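Local coordinates for putative polysaccharide biosynthesis protein with aminopeptidase-like domain (Clostridium acetobutylicum, PDB 3K9T) that binds one zinc ion per subunit and probably takes part in making modified polysaccharides, with no peptidase activity expected despite its aminopeptidase-like fold, at residues E24-I29 and D196-V201; P28-I33 and E91-V96; G37-M42 and I53-S58; A76-S81 and W137-T142; I126-S131 and C189-C194. All blocks are in the same frame, centred on the assembly; numbering follows the deposited sequence.

Contact 1 of 5, residues E24-I29 and D196-V201; sequences EELFPI and DNLSGV. With ZN (zinc ion), chain B.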
# COMPACT_ATOMS: atom_id res chain seq x y z
N GLU A 24 25.74 -33.35 -17.32
CA GLU A 24 26.28 -34.69 -17.12
C GLU A 24 27.78 -34.75 -17.45
O GLU A 24 28.55 -35.35 -16.71
CB GLU A 24 25.48 -35.69 -17.95
CG GLU A 24 25.78 -37.14 -17.66
CD GLU A 24 24.88 -38.06 -18.45
OE1 GLU A 24 25.05 -38.08 -19.67
OE2 GLU A 24 23.98 -38.71 -17.88
N GLU A 25 28.17 -34.15 -18.58
CA GLU A 25 29.58 -34.08 -18.97
C GLU A 25 30.42 -33.33 -17.91
O GLU A 25 31.54 -33.73 -17.60
CB GLU A 25 29.73 -33.39 -20.33
CG GLU A 25 31.20 -33.31 -20.79
CD GLU A 25 31.40 -32.88 -22.24
OE1 GLU A 25 30.42 -32.59 -22.95
OE2 GLU A 25 32.57 -32.85 -22.68
N LEU A 26 29.89 -32.25 -17.36
CA LEU A 26 30.64 -31.49 -16.38
C LEU A 26 30.68 -32.16 -14.97
O LEU A 26 31.57 -31.89 -14.15
CB LEU A 26 30.07 -30.05 -16.28
CG LEU A 26 30.28 -29.07 -17.45
CD1 LEU A 26 29.52 -27.76 -17.24
CD2 LEU A 26 31.75 -28.77 -17.63
N PHE A 27 29.73 -33.06 -14.71
CA PHE A 27 29.48 -33.52 -13.33
C PHE A 27 30.70 -34.07 -12.58
O PHE A 27 30.97 -33.64 -11.46
CB PHE A 27 28.32 -34.52 -13.33
CG PHE A 27 27.96 -35.03 -11.98
CD1 PHE A 27 27.32 -34.22 -11.07
CD2 PHE A 27 28.28 -36.33 -11.62
CE1 PHE A 27 27.00 -34.70 -9.81
CE2 PHE A 27 27.94 -36.83 -10.39
CZ PHE A 27 27.30 -36.01 -9.48
N PRO A 28 31.46 -34.99 -13.20
CA PRO A 28 32.58 -35.65 -12.55
C PRO A 28 33.78 -34.80 -12.18
O PRO A 28 34.58 -35.24 -11.35
CB PRO A 28 33.03 -36.65 -13.60
CG PRO A 28 31.94 -36.78 -14.51
CD PRO A 28 31.34 -35.45 -14.59
N ILE A 29 33.92 -33.64 -12.80
CA ILE A 29 35.08 -32.80 -12.64
C ILE A 29 35.07 -32.12 -11.28
O ILE A 29 34.05 -31.61 -10.83
CB ILE A 29 35.13 -31.73 -13.79
CG1 ILE A 29 35.40 -32.39 -15.14
CG2 ILE A 29 36.17 -30.68 -13.50
CD1 ILE A 29 34.90 -31.58 -16.33
N ASP A 196 23.15 -26.94 -7.50
CA ASP A 196 24.12 -25.95 -7.01
C ASP A 196 25.55 -26.49 -7.28
O ASP A 196 26.05 -27.25 -6.46
CB ASP A 196 23.85 -25.72 -5.52
CG ASP A 196 24.85 -24.79 -4.89
OD1 ASP A 196 25.38 -23.94 -5.62
OD2 ASP A 196 25.12 -24.90 -3.67
N ASN A 197 26.21 -26.16 -8.41
CA ASN A 197 25.70 -25.24 -9.45
C ASN A 197 26.09 -25.54 -10.90
O ASN A 197 26.49 -24.62 -11.64
CB ASN A 197 26.07 -23.77 -9.17
CG ASN A 197 25.43 -22.79 -10.16
OD1 ASN A 197 24.29 -22.97 -10.58
ND2 ASN A 197 26.19 -21.76 -10.55
N LEU A 198 25.95 -26.80 -11.32
CA LEU A 198 26.10 -27.11 -12.75
C LEU A 198 24.87 -26.61 -13.51
O LEU A 198 24.94 -26.39 -14.70
CB LEU A 198 26.33 -28.62 -13.04
CG LEU A 198 27.70 -29.09 -12.59
CD1 LEU A 198 27.89 -30.54 -12.88
CD2 LEU A 198 28.80 -28.21 -13.26
N SER A 199 23.74 -26.45 -12.86
CA SER A 199 22.53 -26.02 -13.58
C SER A 199 22.69 -24.58 -14.14
O SER A 199 22.36 -24.31 -15.29
CB SER A 199 21.30 -26.15 -12.69
OG SER A 199 21.39 -25.32 -11.53
N GLY A 200 23.23 -23.69 -13.32
CA GLY A 200 23.42 -22.29 -13.75
C GLY A 200 24.45 -22.18 -14.86
O GLY A 200 24.30 -21.40 -15.82
N VAL A 201 25.51 -22.98 -14.71
CA VAL A 201 26.60 -23.02 -15.66
C VAL A 201 26.04 -23.50 -16.99
O VAL A 201 26.25 -22.83 -17.99
CB VAL A 201 27.78 -23.93 -15.21
CG1 VAL A 201 28.80 -24.08 -16.35
CG2 VAL A 201 28.43 -23.35 -14.01
ZN ZN B . 26.54 -23.91 -2.78
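L198 reaches from the first turns of helix 194-211 to the backbone and side chains at the end of helix 12-26. Its CB leaves the helix toward residues 24-29, and CG stands anti to the carbonyl carbon (chi1 -71°), which carries CG forward; the two methyls that branch from it meet different partners. CD1 of L198 lies against the backbone of F27, 3.4 Å from F27 CA, and its 4.0 Å approach to F27 CB continues that contact onto the side chain. The same methyl sits at the edge of the F27 ring, near the ring plane, with the two side chains almost perpendicular. CD2 of L198 turns to L26 instead and comes within 3.8 Å of L26 CB. Farther along, L26 CD1 meets V201 CG1 at 3.9 Å, one helical turn on from L198. The interface is wholly apolar, with no hydrogen bond crossing it.

The polar work is done elsewhere on 196-201. N197 OD1 takes a bond from G200 N at 3.0 Å, an Asx motif, with the donor well above the carbonyl plane. D196 OD2 binds the zinc ion at 1.9 Å, its OD1 is held by Y187, and H190 and H325 are the other protein ligands. A cis peptide joins D196 to N197, and two residues after the metal ligand L198 already packs on the end of helix 12-26, an arrangement consistent with the metal site of the aminopeptidase-like fold.

Contact 2 of 5, residues P28-I33 and E91-V96; sequences PICRSI and ENNLHV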
# COMPACT_ATOMS: atom_id res chain seq x y z
N PRO A 28 31.46 -34.99 -13.20
CA PRO A 28 32.58 -35.65 -12.55
C PRO A 28 33.78 -34.80 -12.18
O PRO A 28 34.58 -35.24 -11.35
CB PRO A 28 33.03 -36.65 -13.60
CG PRO A 28 31.94 -36.78 -14.51
CD PRO A 28 31.34 -35.45 -14.59
N ILE A 29 33.92 -33.64 -12.80
CA ILE A 29 35.08 -32.80 -12.64
C ILE A 29 35.07 -32.12 -11.28
O ILE A 29 34.05 -31.61 -10.83
CB ILE A 29 35.13 -31.73 -13.79
CG1 ILE A 29 35.40 -32.39 -15.14
CG2 ILE A 29 36.17 -30.68 -13.50
CD1 ILE A 29 34.90 -31.58 -16.33
N CYS A 30 36.24 -32.11 -10.64
CA CYS A 30 36.42 -31.51 -9.34
C CYS A 30 36.77 -30.01 -9.40
O CYS A 30 37.94 -29.60 -9.36
CB CYS A 30 37.52 -32.26 -8.61
SG CYS A 30 37.63 -31.80 -6.86
N ARG A 31 35.74 -29.18 -9.50
CA ARG A 31 35.91 -27.73 -9.38
C ARG A 31 36.17 -27.30 -7.93
O ARG A 31 35.81 -27.95 -6.98
CB ARG A 31 34.67 -27.02 -9.89
CG ARG A 31 34.46 -27.09 -11.37
CD ARG A 31 33.01 -26.91 -11.78
NE ARG A 31 32.22 -28.09 -11.42
CZ ARG A 31 32.06 -29.15 -12.19
NH1 ARG A 31 32.60 -29.20 -13.41
NH2 ARG A 31 31.35 -30.18 -11.75
N SER A 32 36.81 -26.16 -7.79
CA SER A 32 36.93 -25.45 -6.53
C SER A 32 36.98 -23.96 -6.95
O SER A 32 36.69 -23.64 -8.12
CB SER A 32 38.18 -25.89 -5.76
OG SER A 32 38.28 -25.23 -4.50
N ILE A 33 37.35 -23.06 -6.05
CA ILE A 33 37.46 -21.64 -6.41
C ILE A 33 38.64 -21.34 -7.35
O ILE A 33 38.72 -20.27 -7.92
CB ILE A 33 37.49 -20.71 -5.20
CG1 ILE A 33 38.59 -21.07 -4.22
CG2 ILE A 33 36.14 -20.75 -4.49
CD1 ILE A 33 38.83 -19.89 -3.22
N GLU A 91 35.43 -42.15 -6.46
CA GLU A 91 34.00 -42.47 -6.49
C GLU A 91 33.10 -41.23 -6.38
O GLU A 91 32.01 -41.20 -6.95
CB GLU A 91 33.63 -43.42 -5.36
CG GLU A 91 34.26 -44.80 -5.46
CD GLU A 91 33.78 -45.74 -4.35
OE1 GLU A 91 32.90 -45.31 -3.55
OE2 GLU A 91 34.27 -46.90 -4.32
N ASN A 92 33.53 -40.23 -5.62
CA ASN A 92 32.78 -39.00 -5.45
C ASN A 92 33.73 -37.91 -4.96
O ASN A 92 34.38 -38.09 -3.94
CB ASN A 92 31.61 -39.20 -4.48
CG ASN A 92 30.51 -38.16 -4.64
OD1 ASN A 92 30.78 -36.97 -4.84
ND2 ASN A 92 29.26 -38.61 -4.58
N ASN A 93 33.83 -36.78 -5.67
CA ASN A 93 34.79 -35.76 -5.24
C ASN A 93 34.29 -34.97 -4.01
O ASN A 93 35.01 -34.14 -3.43
CB ASN A 93 35.29 -34.88 -6.40
CG ASN A 93 34.17 -34.15 -7.13
OD1 ASN A 93 33.19 -33.70 -6.51
ND2 ASN A 93 34.33 -33.98 -8.45
N LEU A 94 33.06 -35.24 -3.60
CA LEU A 94 32.52 -34.64 -2.38
C LEU A 94 33.16 -35.28 -1.12
O LEU A 94 33.11 -34.68 -0.04
CB LEU A 94 30.99 -34.70 -2.35
CG LEU A 94 30.16 -33.96 -3.42
CD1 LEU A 94 28.66 -34.01 -3.02
CD2 LEU A 94 30.60 -32.49 -3.63
N HIS A 95 33.79 -36.46 -1.29
CA HIS A 95 34.55 -37.12 -0.21
C HIS A 95 35.74 -36.31 0.34
O HIS A 95 36.21 -36.64 1.42
CB HIS A 95 35.08 -38.50 -0.64
CG HIS A 95 34.04 -39.56 -0.75
ND1 HIS A 95 33.20 -39.88 0.30
CD2 HIS A 95 33.71 -40.40 -1.76
CE1 HIS A 95 32.37 -40.84 -0.08
NE2 HIS A 95 32.68 -41.19 -1.32
N VAL A 96 36.24 -35.31 -0.38
CA VAL A 96 37.35 -34.49 0.11
C VAL A 96 36.88 -33.05 0.32
O VAL A 96 36.18 -32.49 -0.52
CB VAL A 96 38.57 -34.46 -0.86
CG1 VAL A 96 39.65 -33.49 -0.35
CG2 VAL A 96 39.17 -35.83 -0.98
O HOH W 1 36.71 -35.40 -9.56
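C30 and N93 bring their backbones together where an irregular loop passes a short 3-10 turn, the CA of C30 lying 6.1 Å from the CA of N93. N93 points its side chain at the loop, with CG lodged between its own backbone N and carbonyl carbon (chi1 59°), and the amide thereby enters the bend made by P28, I29 and C30. ND2 of N93 comes within 3.6 Å of C30 CB, while C30 SG rests 3.9 Å from N93 CB, lower on the same side chain. A water closes the polar side: it donates to P28 O at 2.8 Å and accepts from N93 ND2 at 3.0 Å. The other end of the amide is engaged too, N93 OD1 receiving S192 N from the loop that carries zinc ligand H190. Just before N93, N92 OD1 accepts from L94 N at 3.1 Å and forms an Asx turn at the start of the 3-10 segment.

Residues 28-33 link helix 12-26 to helix 36-45, and residues 91-96 lie between strands 85-88 and 103-108 of the insert. I29 packs on helix 36-45, whereas C30 and V96 both touch I73 of strand 70-79.

Contact 3 of 5, residues G37-M42 and I53-S58; sequences GVRKTM and IHEVKS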
# COMPACT_ATOMS: atom_id res chain seq x y z
N GLY A 37 40.30 -28.09 -12.43
CA GLY A 37 38.92 -28.52 -12.60
C GLY A 37 38.15 -27.39 -13.20
O GLY A 37 37.30 -27.60 -14.07
N VAL A 38 38.45 -26.18 -12.73
CA VAL A 38 37.82 -25.00 -13.29
C VAL A 38 38.26 -24.90 -14.74
O VAL A 38 37.43 -24.62 -15.63
CB VAL A 38 38.17 -23.71 -12.55
CG1 VAL A 38 37.39 -22.53 -13.18
CG2 VAL A 38 37.92 -23.83 -11.01
N ARG A 39 39.55 -25.14 -15.00
CA ARG A 39 40.06 -25.07 -16.39
C ARG A 39 39.42 -26.11 -17.29
O ARG A 39 39.05 -25.78 -18.43
CB ARG A 39 41.58 -25.12 -16.44
CG ARG A 39 42.18 -23.87 -15.82
CD ARG A 39 43.68 -23.95 -15.65
NE ARG A 39 44.16 -22.81 -14.86
CZ ARG A 39 44.72 -22.90 -13.65
NH1 ARG A 39 44.92 -24.07 -13.09
NH2 ARG A 39 45.11 -21.81 -13.02
N LYS A 40 39.23 -27.34 -16.79
CA LYS A 40 38.59 -28.38 -17.61
C LYS A 40 37.15 -27.98 -17.91
O LYS A 40 36.61 -28.28 -18.97
CB LYS A 40 38.71 -29.76 -16.94
CG LYS A 40 38.52 -30.94 -17.86
N THR A 41 36.55 -27.25 -16.97
CA THR A 41 35.17 -26.80 -17.09
C THR A 41 35.03 -25.70 -18.15
O THR A 41 34.09 -25.71 -18.93
CB THR A 41 34.61 -26.36 -15.70
OG1 THR A 41 34.61 -27.48 -14.84
CG2 THR A 41 33.17 -25.81 -15.78
N MSE A 42 35.99 -24.77 -18.17
CA MSE A 42 36.06 -23.75 -19.20
C MSE A 42 36.33 -24.37 -20.58
O MSE A 42 35.85 -23.86 -21.61
CB MSE A 42 37.16 -22.75 -18.88
CG MSE A 42 36.97 -22.00 -17.57
SE MSE A 42 35.31 -20.94 -17.42
CE MSE A 42 35.46 -20.42 -15.50
N ILE A 53 39.25 -16.48 -21.30
CA ILE A 53 39.65 -17.02 -20.01
C ILE A 53 40.70 -16.11 -19.36
O ILE A 53 41.65 -15.70 -20.00
CB ILE A 53 40.16 -18.46 -20.17
CG1 ILE A 53 39.04 -19.33 -20.76
CG2 ILE A 53 40.66 -19.03 -18.84
CD1 ILE A 53 37.82 -19.49 -19.89
N HIS A 54 40.47 -15.75 -18.10
CA HIS A 54 41.36 -14.87 -17.36
C HIS A 54 42.03 -15.65 -16.23
O HIS A 54 41.43 -16.55 -15.64
CB HIS A 54 40.58 -13.68 -16.77
CG HIS A 54 40.07 -12.71 -17.79
ND1 HIS A 54 40.76 -11.57 -18.14
CD2 HIS A 54 38.94 -12.70 -18.53
CE1 HIS A 54 40.08 -10.91 -19.06
NE2 HIS A 54 38.98 -11.58 -19.33
N GLU A 55 43.27 -15.31 -15.94
CA GLU A 55 44.00 -15.94 -14.84
C GLU A 55 44.60 -14.83 -13.98
O GLU A 55 45.50 -14.12 -14.43
CB GLU A 55 45.08 -16.90 -15.36
CG GLU A 55 44.56 -18.11 -16.12
CD GLU A 55 44.04 -19.23 -15.24
OE1 GLU A 55 44.33 -19.24 -14.03
OE2 GLU A 55 43.37 -20.16 -15.77
N VAL A 56 44.08 -14.66 -12.76
CA VAL A 56 44.57 -13.61 -11.86
C VAL A 56 45.50 -14.25 -10.82
O VAL A 56 45.10 -15.19 -10.13
CB VAL A 56 43.40 -12.87 -11.19
CG1 VAL A 56 43.91 -11.70 -10.37
CG2 VAL A 56 42.41 -12.41 -12.26
N LYS A 57 46.72 -13.74 -10.73
CA LYS A 57 47.76 -14.29 -9.85
C LYS A 57 47.36 -14.34 -8.38
O LYS A 57 46.77 -13.41 -7.84
CB LYS A 57 49.09 -13.50 -9.98
CG LYS A 57 50.09 -14.04 -11.05
CD LYS A 57 51.47 -13.33 -10.99
N SER A 58 47.69 -15.44 -7.72
CA SER A 58 47.50 -15.52 -6.28
C SER A 58 48.22 -14.33 -5.65
O SER A 58 49.33 -13.99 -6.06
CB SER A 58 48.13 -16.78 -5.72
OG SER A 58 47.51 -17.92 -6.23
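Helix 36-45 and strand 52-57 draw closest at M42 and I53, whose CA atoms are 7.7 Å apart; R39, one turn earlier on the helix, reaches across to E55, two residues further along the strand. R39 does so with a chain extended from CG to NE, its CG anti to the carbonyl carbon (chi1 -67°). E55 is bent at chi2 (-79°), which turns its carboxylate toward the arginine. The grip is side-on and bidentate: R39 NE donates to E55 OE2 at 2.9 Å, and R39 NH2 donates to E55 OE1, also at 2.9 Å. Both bonds are nearly straight and lie close to the guanidinium plane, yet they meet the carboxylate from above its own plane, the two flat groups being turned 30° from one another. Further partners fix both ends. E70 forms a salt bridge with R39 NH1, which N36 also holds, while S166 and T168 bond to E55 OE1 and OE2, so neither the rotation of the guanidinium nor that of the carboxylate rests on this pair alone.

Beside the salt bridge the packing turns apolar. I53 CD1 fits against the bend of selenomethionine M42, 3.5 Å from M42 CB and 3.8 Å from M42 SE. Within the helix, G37 O accepts from both T41 N and T41 OG1, which approach from opposite faces of the G37 carbonyl plane.

Helix 36-45 thus packs on an outermost strand of the mixed eight-stranded sheet, a helix-on-sheet layer of the alpha/beta fold expected in aminopeptidase-like proteins.

Contact 4 of 5, residues A76-S81 and W137-T142; sequences AYVRNS and WGFSLT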
# COMPACT_ATOMS: atom_id res chain seq x y z
N ALA A 76 42.69 -38.96 -3.49
CA ALA A 76 42.50 -38.94 -2.05
C ALA A 76 41.82 -40.24 -1.67
O ALA A 76 40.97 -40.74 -2.43
CB ALA A 76 41.66 -37.77 -1.64
N TYR A 77 42.21 -40.80 -0.52
CA TYR A 77 41.58 -42.02 -0.00
C TYR A 77 41.96 -42.33 1.44
O TYR A 77 43.00 -41.86 1.93
CB TYR A 77 41.90 -43.25 -0.89
CG TYR A 77 43.37 -43.47 -1.22
CD1 TYR A 77 44.20 -44.24 -0.40
CD2 TYR A 77 43.92 -42.94 -2.38
CE1 TYR A 77 45.55 -44.44 -0.72
CE2 TYR A 77 45.24 -43.14 -2.71
CZ TYR A 77 46.06 -43.89 -1.88
OH TYR A 77 47.37 -44.07 -2.26
N VAL A 78 41.06 -43.06 2.12
CA VAL A 78 41.31 -43.66 3.41
C VAL A 78 41.28 -45.17 3.13
O VAL A 78 40.29 -45.70 2.62
CB VAL A 78 40.24 -43.32 4.47
CG1 VAL A 78 40.46 -44.15 5.74
CG2 VAL A 78 40.21 -41.80 4.77
N ARG A 79 42.37 -45.85 3.43
CA ARG A 79 42.49 -47.27 3.12
C ARG A 79 42.67 -48.07 4.40
O ARG A 79 43.39 -47.63 5.29
CB ARG A 79 43.69 -47.45 2.23
CG ARG A 79 43.79 -48.78 1.58
CD ARG A 79 45.15 -48.90 0.92
NE ARG A 79 45.11 -48.70 -0.53
CZ ARG A 79 46.04 -48.06 -1.24
NH1 ARG A 79 47.07 -47.45 -0.64
NH2 ARG A 79 45.91 -47.96 -2.56
N ASN A 80 42.02 -49.23 4.52
CA ASN A 80 42.18 -50.06 5.72
C ASN A 80 43.34 -51.07 5.55
O ASN A 80 43.91 -51.17 4.46
CB ASN A 80 40.85 -50.74 6.11
CG ASN A 80 40.42 -51.82 5.13
OD1 ASN A 80 41.22 -52.35 4.35
ND2 ASN A 80 39.13 -52.17 5.17
N SER A 81 43.68 -51.79 6.62
CA SER A 81 44.81 -52.75 6.62
C SER A 81 44.60 -53.89 5.64
O SER A 81 45.56 -54.43 5.11
CB SER A 81 45.03 -53.38 7.99
OG SER A 81 44.42 -52.62 9.00
N TRP A 137 42.12 -30.02 6.46
CA TRP A 137 41.83 -31.17 5.60
C TRP A 137 40.69 -32.04 6.15
O TRP A 137 40.52 -32.19 7.35
CB TRP A 137 43.09 -32.02 5.32
CG TRP A 137 43.65 -32.78 6.47
CD1 TRP A 137 44.58 -32.33 7.35
CD2 TRP A 137 43.36 -34.14 6.86
NE1 TRP A 137 44.86 -33.30 8.28
CE2 TRP A 137 44.13 -34.42 7.99
CE3 TRP A 137 42.51 -35.12 6.36
CZ2 TRP A 137 44.09 -35.66 8.64
CZ3 TRP A 137 42.47 -36.38 7.01
CH2 TRP A 137 43.26 -36.63 8.14
N GLY A 138 39.90 -32.61 5.26
CA GLY A 138 38.80 -33.44 5.71
C GLY A 138 38.31 -34.45 4.70
O GLY A 138 38.55 -34.31 3.50
N PHE A 139 37.64 -35.48 5.20
CA PHE A 139 36.96 -36.43 4.36
C PHE A 139 35.48 -36.43 4.75
O PHE A 139 35.14 -36.40 5.97
CB PHE A 139 37.50 -37.85 4.54
CG PHE A 139 38.80 -38.10 3.84
CD1 PHE A 139 38.83 -38.54 2.52
CD2 PHE A 139 40.01 -37.87 4.49
CE1 PHE A 139 40.03 -38.77 1.87
CE2 PHE A 139 41.22 -38.10 3.85
CZ PHE A 139 41.23 -38.55 2.54
N SER A 140 34.61 -36.49 3.74
CA SER A 140 33.19 -36.67 3.95
C SER A 140 32.77 -38.10 3.59
O SER A 140 33.33 -38.70 2.69
CB SER A 140 32.43 -35.69 3.09
OG SER A 140 32.48 -34.41 3.65
N LEU A 141 31.80 -38.65 4.31
CA LEU A 141 31.24 -39.98 3.98
C LEU A 141 29.83 -40.13 4.53
O LEU A 141 29.37 -39.30 5.33
CB LEU A 141 32.10 -41.12 4.54
CG LEU A 141 32.21 -41.28 6.05
CD1 LEU A 141 32.81 -42.64 6.32
CD2 LEU A 141 33.02 -40.14 6.69
N THR A 142 29.12 -41.18 4.09
CA THR A 142 27.77 -41.35 4.61
C THR A 142 27.90 -41.84 6.03
O THR A 142 28.88 -42.52 6.39
CB THR A 142 26.86 -42.31 3.78
OG1 THR A 142 27.28 -43.69 3.92
CG2 THR A 142 26.78 -41.83 2.29
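F139 puts its ring against A76, Y77 and V78 of strand 70-79, joining a short strand of the insert domain to that domain's four-stranded antiparallel sheet. The tight part is a CH-pi contact: V78 CG2 stands 3.8 Å from the centroid of the F139 ring, only 6° from the ring normal. The first torsion of V78 (172°) puts CG1 anti to the backbone N and leaves CG2 as the methyl over the ring. A76 CB approaches obliquely, 4.0 Å from F139 CE1. Within its own segment, F139 is braced by W137, the two rings meeting edge to edge. I87 and I158 on the sheet and L116 on the partner strand 116-117 pack around F139 as well.

The looser side lies past the ring. The CB of Y77 points away from the 137-142 segment, and its side chain packs on V157, with K85 making a cation-pi contact; the chain then runs on to S81, which is exposed to solvent. What Y77 gives to the contact comes from its backbone, which adds to the seat of the phenylalanine: Y77 O lies 3.8 Å from F139 CZ, oblique to the ring.

Contact 5 of 5, residues I126-S131 and C189-C194; sequences IPYLTS and CHPSMC. With ZN (zinc ion), chain B.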
# COMPACT_ATOMS: atom_id res chain seq x y z
N ILE A 126 26.56 -37.64 1.47
CA ILE A 126 27.93 -37.20 1.67
C ILE A 126 27.86 -35.67 1.81
O ILE A 126 27.34 -34.98 0.95
CB ILE A 126 28.86 -37.62 0.52
CG1 ILE A 126 28.80 -39.14 0.31
CG2 ILE A 126 30.32 -37.17 0.82
CD1 ILE A 126 29.40 -39.62 -1.05
N PRO A 127 28.35 -35.14 2.92
CA PRO A 127 28.33 -33.69 2.98
C PRO A 127 29.45 -33.04 2.15
O PRO A 127 30.55 -33.58 2.08
CB PRO A 127 28.52 -33.39 4.47
CG PRO A 127 29.19 -34.59 5.04
CD PRO A 127 28.85 -35.76 4.15
N TYR A 128 29.14 -31.89 1.54
CA TYR A 128 30.11 -31.04 0.85
C TYR A 128 30.70 -30.01 1.80
O TYR A 128 29.98 -29.21 2.37
CB TYR A 128 29.45 -30.35 -0.36
CG TYR A 128 30.24 -29.23 -1.01
CD1 TYR A 128 31.51 -29.43 -1.54
CD2 TYR A 128 29.67 -27.98 -1.14
CE1 TYR A 128 32.22 -28.39 -2.14
CE2 TYR A 128 30.36 -26.92 -1.74
CZ TYR A 128 31.63 -27.12 -2.22
OH TYR A 128 32.23 -26.05 -2.83
N LEU A 129 32.01 -30.04 1.98
CA LEU A 129 32.69 -29.08 2.86
C LEU A 129 33.87 -28.44 2.11
O LEU A 129 34.43 -29.02 1.18
CB LEU A 129 33.17 -29.75 4.16
CG LEU A 129 32.07 -30.31 5.08
CD1 LEU A 129 32.61 -31.31 6.08
CD2 LEU A 129 31.41 -29.17 5.78
N THR A 130 34.19 -27.23 2.53
CA THR A 130 35.30 -26.46 1.97
C THR A 130 36.12 -25.84 3.10
O THR A 130 35.65 -25.69 4.22
CB THR A 130 34.81 -25.29 1.07
OG1 THR A 130 34.24 -24.27 1.88
CG2 THR A 130 33.81 -25.75 0.01
N SER A 131 37.36 -25.46 2.80
CA SER A 131 38.19 -24.76 3.77
C SER A 131 39.12 -23.86 3.01
O SER A 131 40.31 -24.07 2.98
CB SER A 131 38.98 -25.73 4.64
OG SER A 131 39.71 -25.01 5.63
N CYS A 189 32.63 -22.76 -9.01
CA CYS A 189 33.45 -23.31 -7.95
C CYS A 189 32.93 -24.61 -7.31
O CYS A 189 33.68 -25.30 -6.62
CB CYS A 189 33.61 -22.25 -6.88
SG CYS A 189 32.02 -21.67 -6.22
N HIS A 190 31.65 -24.94 -7.50
CA HIS A 190 31.12 -26.18 -6.92
C HIS A 190 31.50 -27.41 -7.75
O HIS A 190 31.36 -27.39 -8.98
CB HIS A 190 29.63 -26.12 -6.79
CG HIS A 190 29.15 -25.23 -5.70
ND1 HIS A 190 29.72 -24.00 -5.44
CD2 HIS A 190 28.13 -25.37 -4.82
CE1 HIS A 190 29.06 -23.43 -4.45
NE2 HIS A 190 28.10 -24.24 -4.06
N PRO A 191 31.95 -28.47 -7.08
CA PRO A 191 32.35 -29.71 -7.77
C PRO A 191 31.16 -30.57 -8.23
O PRO A 191 30.28 -30.01 -8.93
CB PRO A 191 33.29 -30.39 -6.76
CG PRO A 191 32.87 -29.84 -5.43
CD PRO A 191 32.38 -28.46 -5.68
N SER A 192 31.11 -31.87 -7.88
CA SER A 192 30.05 -32.79 -8.40
C SER A 192 28.70 -32.67 -7.68
O SER A 192 28.28 -33.56 -6.95
CB SER A 192 30.52 -34.25 -8.37
OG SER A 192 31.69 -34.44 -9.13
N MSE A 193 28.05 -31.53 -7.89
CA MSE A 193 26.68 -31.28 -7.46
C MSE A 193 25.99 -30.58 -8.64
O MSE A 193 26.61 -29.76 -9.34
CB MSE A 193 26.63 -30.42 -6.19
CG MSE A 193 27.23 -31.12 -4.94
SE MSE A 193 27.53 -29.81 -3.60
CE MSE A 193 29.13 -28.94 -4.36
N CYS A 194 24.72 -30.92 -8.85
CA CYS A 194 24.00 -30.50 -10.02
C CYS A 194 23.21 -29.18 -9.91
O CYS A 194 23.51 -28.26 -10.62
CB CYS A 194 23.10 -31.65 -10.47
SG CYS A 194 24.06 -33.08 -11.08
ZN ZN B . 26.54 -23.91 -2.78
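H190 NE2 binds the zinc ion at 2.0 Å, in a metal site of the aminopeptidase-like fold completed on the protein side by D196 and H325, and Y128 of the insert domain packs beside this ligand. The tyrosine ring meets the histidine ring obliquely, their planes 44° apart, with Y128 CE2 over one face of H190 and 4.1 Å from H190 CD2. At the edge of the imidazole, in its plane, H190 ND1 makes a weak bond to C189 SG at 3.4 Å.

Y128 does most of the touching. CG stands anti to the backbone N (chi1 168°), carrying the ring out toward the 189-194 loop. P191 comes from the opposing direction and lays CD 3.5 Å from Y128 CE1. Selenomethionine M193 crosses the tyrosine at about a right angle; its chain bends at chi3, bringing the terminal methyl over the ring centre while selenium stays oblique, a Met-aromatic contact. H325 packs edge-to-face with Y128 and also exchanges a backbone hydrogen bond with it, so the tyrosine touches two of the three protein ligands of the metal.

The loop itself turns back through an inverse gamma turn at S192, closed by M193 N to P191 O at 2.9 Å. Over the ring, M193 CE lies 3.4 Å from the centroid of Y128, 10° off the ring normal.

Contacts 1, 4 and 5 are buried, contacts 2 and 3 only partly. Contacts 1 and 5 share the zinc ion, one supplying D196 and the other H190; contact 2 lies beside them, its R31 holding the carbonyls of L26, H190 and P191 together. Contacts 1 and 4 are apolar, but contact 4 sits inside the insert, away from the zinc, about 24 Å from contact 1 between centres. Contact 3, at an edge strand, is the one built on a salt bridge, and R31 reaches its T41 as well. Contacts 2 and 5 both join the insert to the aminopeptidase-like part, by a water-bridged amide and by an aromatic ring. H95 and S140 carry contact 2 on to contact 4.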